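PDB 7P0Z: ESX-1 secretion-associated protein EspB from Mycobacterium marinum, which is secreted through the ESX-1 system and assembles into a seven-subunit, channel-like oligomer, probably with a part in protein transport. Local coordinates for residues A20-A25 with R171-E176; E66-R71 with P279-K284. One frame throughout, in Å; residues are numbered along the deposited sequence.

Overall arrangement
From the N terminus the chain runs through helix 13-23, whose end supplies 20-25, and then through helix 42-81, which carries 66-71. Both belong to the PE part. After helix 149-166 of the PPE part, the loop 171-176 comes back to the end of the first helix, and interaction 1 closes a loop of 145 residues. Much later, beyond helix 244-268, the tail 279-284 returns to helix 42-81 and closes the longer loop of interaction 2. The two loops cross, since their segments alternate along the chain. The centres of the two contacts lie about 13 Å apart, and both tie PPE segments onto the PE helices; V23 and E24 pack directly against R69 and Q70.

Interaction 1. Residues A20-A25 with R171-E176; sequences ADEVEA and RFRIFE
Two arginines of the loop 171-176 bind the C-terminal end of helix 13-23, so this is a polar contact that joins the PPE part to the end of the first PE helix, with a small apolar contact between its two polar parts. R171 reaches past the last turn, and its NH1 donates to two backbone carbonyls. The bond from R171 NH1 to A25 O is short, 2.6 Å, nearly straight at 175° and in the guanidinium plane; that to V23 O, 3.0 Å, comes from above the carbonyl plane. E22 O lies over one guanidinium face. Arginine suits the site because NH1 can send one N-H to V23 O in the last helical turn and the other to A25 O in the loop just after it, while NH2 pairs with D168.

The second arginine, R173, meets E22 end-on. R173 NH2 lies 3.2 Å from E22 OE1, on its syn lone pair, and R173 NH1 lies 3.2 Å from E22 OE2, the two flat groups being turned 44° apart. E22 reaches this far because CG stands anti to the backbone N (chi1 -177°) and the chain beyond is extended. R173 NH1 also donates to K170 O, which helps fix the guanidinium.

Between these polar grips V23 CG2 sits 3.7 Å from F172 CE1. R171 CG lies over the centre of the same ring. The charge of R171 probably interacts favourably with the C-terminal end of the helix, offset in part by nearby R69 and balanced by D168.

Interaction 2. Residues E66-R71 with P279-K284; sequences ERERQR and PPAAIK
E68 lays its CG against the ring of P279, the two CG atoms 3.7 Å apart and the side chains crossing at about a right angle. CG stands anti to the carbonyl carbon, and the bend comes at chi2 (-46°), which turns CD toward A282. OE2 then accepts a hydrogen bond from A282 N at 2.8 Å, met nearly along the C-O direction. Proline has no N-H, so neither P279 nor P280 could donate in this way, whereas A282 can. E68 OE2 also approaches A281 CA at 3.2 Å.

The other oxygen turns to its own helix. R67 grips E68 side-on, with NE 3.1 Å from OE1 and NH2 also donating to that atom, all close to the guanidinium plane. The carboxylate is thus held from both sides of the contact: R67 would help balance its charge and orient it, while the tail takes the second oxygen. R67 has a further salt bridge, to E187 of a neighbouring subunit, which links this contact to the assembly.

One turn on from R67, the side chain of R71 meets the tail through CB, 4.0 Å from A282 CB; its guanidinium lies over that of R67, face to face but offset, rather than on the tail. The methyl of A282 also comes to 3.6 Å from E68 O, a close approach for which a small side chain is well suited. P280 and I283 point away from E68, onto W196 and A185 of helix 181-224, and I283 N bonds to S189; P279 touches W196 as well as E68.

Residues 279-283 form an extended, proline-rich, polyproline-like segment running alongside helix 42-81, in the groove between it and helix 181-224 of the PE–PPE helical bundle.

Interaction 1. Residues A20-A25 with R171-E176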
loop_
_atom_site.group_PDB
_atom_site.type_symbol
_atom_site.label_atom_id
_atom_site.label_comp_id
_atom_site.label_asym_id
_atom_site.label_seq_id
_atom_site.Cartn_x
_atom_site.Cartn_y
_atom_site.Cartn_z
ATOM N N ALA A 20 -30.229 -34.373 4.451
ATOM C CA ALA A 20 -31.095 -33.524 3.646
ATOM C C ALA A 20 -32.134 -32.826 4.503
ATOM O O ALA A 20 -32.403 -31.639 4.319
ATOM C CB ALA A 20 -31.776 -34.337 2.555
ATOM N N ASP A 21 -32.733 -33.540 5.443
ATOM C CA ASP A 21 -33.665 -32.855 6.325
ATOM C C ASP A 21 -32.961 -31.848 7.216
ATOM O O ASP A 21 -33.518 -30.792 7.507
ATOM C CB ASP A 21 -34.442 -33.847 7.160
ATOM C CG ASP A 21 -35.506 -34.532 6.365
ATOM O OD1 ASP A 21 -35.829 -34.041 5.271
ATOM O OD2 ASP A 21 -36.026 -35.564 6.825
ATOM N N GLU A 22 -31.743 -32.145 7.644
ATOM C CA GLU A 22 -31.030 -31.225 8.509
ATOM C C GLU A 22 -30.613 -29.954 7.783
ATOM O O GLU A 22 -30.541 -28.889 8.397
ATOM C CB GLU A 22 -29.809 -31.911 9.104
ATOM C CG GLU A 22 -29.054 -31.043 10.066
ATOM C CD GLU A 22 -27.857 -31.710 10.684
ATOM O OE1 GLU A 22 -27.626 -32.902 10.420
ATOM O OE2 GLU A 22 -27.119 -31.025 11.412
ATOM N N VAL A 23 -30.335 -30.036 6.490
ATOM C CA VAL A 23 -29.742 -28.884 5.844
ATOM C C VAL A 23 -30.790 -27.834 5.516
ATOM O O VAL A 23 -30.476 -26.648 5.433
ATOM C CB VAL A 23 -28.962 -29.313 4.592
ATOM C CG1 VAL A 23 -29.893 -29.660 3.464
ATOM C CG2 VAL A 23 -27.988 -28.236 4.184
ATOM N N GLU A 24 -32.041 -28.231 5.328
ATOM C CA GLU A 24 -33.090 -27.288 5.005
ATOM C C GLU A 24 -33.978 -26.979 6.193
ATOM O O GLU A 24 -35.031 -26.374 6.019
ATOM C CB GLU A 24 -33.938 -27.806 3.849
ATOM C CG GLU A 24 -34.942 -28.843 4.273
ATOM C CD GLU A 24 -35.874 -29.235 3.171
ATOM O OE1 GLU A 24 -35.935 -28.521 2.157
ATOM O OE2 GLU A 24 -36.574 -30.252 3.323
ATOM N N ALA A 25 -33.592 -27.382 7.389
ATOM C CA ALA A 25 -34.335 -26.961 8.555
ATOM C C ALA A 25 -34.207 -25.451 8.707
ATOM O O ALA A 25 -33.209 -24.870 8.291
ATOM C CB ALA A 25 -33.813 -27.660 9.801
ATOM N N ARG A 171 -24.810 -28.066 9.880
ATOM C CA ARG A 171 -25.583 -28.673 8.816
ATOM C C ARG A 171 -24.816 -28.779 7.511
ATOM O O ARG A 171 -25.340 -29.357 6.566
ATOM C CB ARG A 171 -26.864 -27.887 8.593
ATOM C CG ARG A 171 -26.624 -26.487 8.127
ATOM C CD ARG A 171 -27.915 -25.771 7.897
ATOM N NE ARG A 171 -28.638 -25.468 9.123
ATOM C CZ ARG A 171 -29.945 -25.258 9.174
ATOM N NH1 ARG A 171 -30.663 -25.327 8.072
ATOM N NH2 ARG A 171 -30.533 -24.981 10.317
ATOM N N PHE A 172 -23.606 -28.254 7.420
ATOM C CA PHE A 172 -22.834 -28.385 6.199
ATOM C C PHE A 172 -21.598 -29.240 6.363
ATOM O O PHE A 172 -20.751 -29.242 5.478
ATOM C CB PHE A 172 -22.420 -27.023 5.668
ATOM C CG PHE A 172 -23.532 -26.090 5.493
ATOM C CD1 PHE A 172 -24.540 -26.364 4.610
ATOM C CD2 PHE A 172 -23.570 -24.922 6.196
ATOM C CE1 PHE A 172 -25.567 -25.497 4.442
ATOM C CE2 PHE A 172 -24.593 -24.045 6.021
ATOM C CZ PHE A 172 -25.597 -24.333 5.136
ATOM N N ARG A 173 -21.474 -29.962 7.462
ATOM C CA ARG A 173 -20.315 -30.809 7.656
ATOM C C ARG A 173 -20.257 -31.904 6.601
ATOM O O ARG A 173 -21.247 -32.242 5.959
ATOM C CB ARG A 173 -20.343 -31.426 9.040
ATOM C CG ARG A 173 -21.400 -32.436 9.197
ATOM C CD ARG A 173 -21.532 -32.837 10.612
ATOM N NE ARG A 173 -22.607 -33.792 10.772
ATOM C CZ ARG A 173 -23.880 -33.458 10.866
ATOM N NH1 ARG A 173 -24.233 -32.195 10.795
ATOM N NH2 ARG A 173 -24.797 -34.385 11.015
ATOM N N ILE A 174 -19.058 -32.446 6.419
ATOM C CA ILE A 174 -18.845 -33.567 5.527
ATOM C C ILE A 174 -19.608 -34.793 6.005
ATOM O O ILE A 174 -20.041 -34.887 7.154
ATOM C CB ILE A 174 -17.346 -33.870 5.439
ATOM C CG1 ILE A 174 -16.843 -34.233 6.823
ATOM C CG2 ILE A 174 -16.593 -32.702 4.883
ATOM C CD1 ILE A 174 -15.458 -34.697 6.825
ATOM N N PHE A 175 -19.760 -35.749 5.109
ATOM C CA PHE A 175 -20.478 -36.969 5.424
ATOM C C PHE A 175 -19.553 -37.975 6.078
ATOM O O PHE A 175 -18.360 -38.019 5.797
ATOM C CB PHE A 175 -21.073 -37.570 4.164
ATOM C CG PHE A 175 -21.966 -36.645 3.433
ATOM C CD1 PHE A 175 -23.235 -36.384 3.890
ATOM C CD2 PHE A 175 -21.543 -36.036 2.276
ATOM C CE1 PHE A 175 -24.055 -35.525 3.211
ATOM C CE2 PHE A 175 -22.361 -35.180 1.593
ATOM C CZ PHE A 175 -23.620 -34.926 2.061
ATOM N N GLU A 176 -20.114 -38.788 6.957
ATOM C CA GLU A 176 -19.352 -39.900 7.507
ATOM C C GLU A 176 -19.198 -41.023 6.497
ATOM O O GLU A 176 -18.089 -41.348 6.077
ATOM C CB GLU A 176 -20.032 -40.436 8.751
ATOM C CG GLU A 176 -20.153 -39.468 9.840
ATOM C CD GLU A 176 -21.049 -39.976 10.935
ATOM O OE1 GLU A 176 -21.978 -40.746 10.628
ATOM O OE2 GLU A 176 -20.818 -39.632 12.110
#

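Interaction 2. Residues E66-R71 with P279-K284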
loop_
_atom_site.group_PDB
_atom_site.type_symbol
_atom_site.label_atom_id
_atom_site.label_comp_id
_atom_site.label_asym_id
_atom_site.label_seq_id
_atom_site.Cartn_x
_atom_site.Cartn_y
_atom_site.Cartn_z
ATOM N N GLU A 66 -32.358 -19.317 1.871
ATOM C CA GLU A 66 -33.297 -20.360 2.239
ATOM C C GLU A 66 -33.745 -21.158 1.021
ATOM O O GLU A 66 -33.828 -22.394 1.067
ATOM C CB GLU A 66 -34.481 -19.725 2.938
ATOM C CG GLU A 66 -35.437 -20.668 3.523
ATOM C CD GLU A 66 -36.478 -19.952 4.334
ATOM O OE1 GLU A 66 -36.402 -18.709 4.429
ATOM O OE2 GLU A 66 -37.377 -20.626 4.879
ATOM N N ARG A 67 -34.025 -20.475 -0.083
ATOM C CA ARG A 67 -34.372 -21.224 -1.282
ATOM C C ARG A 67 -33.216 -22.100 -1.749
ATOM O O ARG A 67 -33.421 -23.244 -2.181
ATOM C CB ARG A 67 -34.801 -20.305 -2.410
ATOM C CG ARG A 67 -35.037 -21.083 -3.683
ATOM C CD ARG A 67 -35.214 -20.215 -4.858
ATOM N NE ARG A 67 -33.954 -19.969 -5.518
ATOM C CZ ARG A 67 -33.863 -19.444 -6.726
ATOM N NH1 ARG A 67 -34.960 -19.129 -7.375
ATOM N NH2 ARG A 67 -32.687 -19.238 -7.277
ATOM N N GLU A 68 -31.998 -21.582 -1.694
ATOM C CA GLU A 68 -30.875 -22.409 -2.114
ATOM C C GLU A 68 -30.752 -23.657 -1.255
ATOM O O GLU A 68 -30.392 -24.728 -1.747
ATOM C CB GLU A 68 -29.575 -21.622 -2.094
ATOM C CG GLU A 68 -29.486 -20.589 -3.183
ATOM C CD GLU A 68 -29.905 -21.128 -4.545
ATOM O OE1 GLU A 68 -31.035 -20.839 -4.977
ATOM O OE2 GLU A 68 -29.112 -21.842 -5.181
ATOM N N ARG A 69 -31.053 -23.546 0.027
ATOM C CA ARG A 69 -30.958 -24.728 0.866
ATOM C C ARG A 69 -32.061 -25.730 0.553
ATOM O O ARG A 69 -31.832 -26.940 0.613
ATOM C CB ARG A 69 -30.952 -24.330 2.332
ATOM C CG ARG A 69 -29.640 -23.723 2.731
ATOM C CD ARG A 69 -29.534 -23.563 4.204
ATOM N NE ARG A 69 -30.613 -22.749 4.725
ATOM C CZ ARG A 69 -30.613 -21.428 4.717
ATOM N NH1 ARG A 69 -29.600 -20.773 4.191
ATOM N NH2 ARG A 69 -31.630 -20.769 5.223
ATOM N N GLN A 70 -33.256 -25.266 0.197
ATOM C CA GLN A 70 -34.255 -26.229 -0.253
ATOM C C GLN A 70 -33.793 -26.970 -1.492
ATOM O O GLN A 70 -33.994 -28.182 -1.613
ATOM C CB GLN A 70 -35.581 -25.577 -0.561
ATOM C CG GLN A 70 -36.385 -25.211 0.582
ATOM C CD GLN A 70 -37.770 -24.886 0.129
ATOM O OE1 GLN A 70 -38.070 -24.974 -1.054
ATOM N NE2 GLN A 70 -38.626 -24.497 1.057
ATOM N N ARG A 71 -33.208 -26.255 -2.440
ATOM C CA ARG A 71 -32.763 -26.930 -3.647
ATOM C C ARG A 71 -31.650 -27.914 -3.350
ATOM O O ARG A 71 -31.602 -29.000 -3.933
ATOM C CB ARG A 71 -32.330 -25.917 -4.689
ATOM C CG ARG A 71 -33.481 -25.159 -5.225
ATOM C CD ARG A 71 -33.051 -24.143 -6.193
ATOM N NE ARG A 71 -34.200 -23.434 -6.694
ATOM C CZ ARG A 71 -34.175 -22.671 -7.765
ATOM N NH1 ARG A 71 -33.048 -22.506 -8.423
ATOM N NH2 ARG A 71 -35.272 -22.065 -8.156
ATOM N N PRO A 279 -26.579 -15.911 -2.752
ATOM C CA PRO A 279 -25.993 -17.188 -2.398
ATOM C C PRO A 279 -25.583 -17.958 -3.636
ATOM O O PRO A 279 -26.228 -17.855 -4.690
ATOM C CB PRO A 279 -27.128 -17.894 -1.639
ATOM C CG PRO A 279 -28.361 -17.213 -2.087
ATOM C CD PRO A 279 -27.987 -15.812 -2.357
ATOM N N PRO A 280 -24.516 -18.740 -3.560
ATOM C CA PRO A 280 -24.131 -19.567 -4.703
ATOM C C PRO A 280 -25.230 -20.551 -5.043
ATOM O O PRO A 280 -25.981 -20.997 -4.181
ATOM C CB PRO A 280 -22.875 -20.283 -4.215
ATOM C CG PRO A 280 -23.003 -20.297 -2.776
ATOM C CD PRO A 280 -23.716 -19.050 -2.373
ATOM N N ALA A 281 -25.345 -20.854 -6.321
ATOM C CA ALA A 281 -26.359 -21.792 -6.758
ATOM C C ALA A 281 -26.094 -23.157 -6.157
ATOM O O ALA A 281 -24.952 -23.604 -6.087
ATOM C CB ALA A 281 -26.370 -21.879 -8.271
ATOM N N ALA A 282 -27.150 -23.803 -5.696
ATOM C CA ALA A 282 -27.035 -25.167 -5.223
ATOM C C ALA A 282 -26.715 -26.100 -6.377
ATOM O O ALA A 282 -27.073 -25.844 -7.522
ATOM C CB ALA A 282 -28.328 -25.608 -4.554
ATOM N N ILE A 283 -26.028 -27.190 -6.074
ATOM C CA ILE A 283 -25.813 -28.203 -7.088
ATOM C C ILE A 283 -27.137 -28.864 -7.433
ATOM O O ILE A 283 -27.985 -29.088 -6.568
ATOM C CB ILE A 283 -24.766 -29.224 -6.624
ATOM C CG1 ILE A 283 -24.282 -30.018 -7.820
ATOM C CG2 ILE A 283 -25.308 -30.130 -5.553
ATOM C CD1 ILE A 283 -23.351 -31.064 -7.471
ATOM N N LYS A 284 -27.347 -29.139 -8.710
ATOM C CA LYS A 284 -28.574 -29.776 -9.154
ATOM C C LYS A 284 -28.320 -31.238 -9.471
ATOM O O LYS A 284 -27.412 -31.566 -10.235
ATOM C CB LYS A 284 -29.163 -29.076 -10.365
ATOM C CG LYS A 284 -30.612 -29.390 -10.498
ATOM C CD LYS A 284 -31.375 -28.269 -11.099
ATOM C CE LYS A 284 -31.007 -28.098 -12.530
ATOM N NZ LYS A 284 -31.157 -29.365 -13.269
#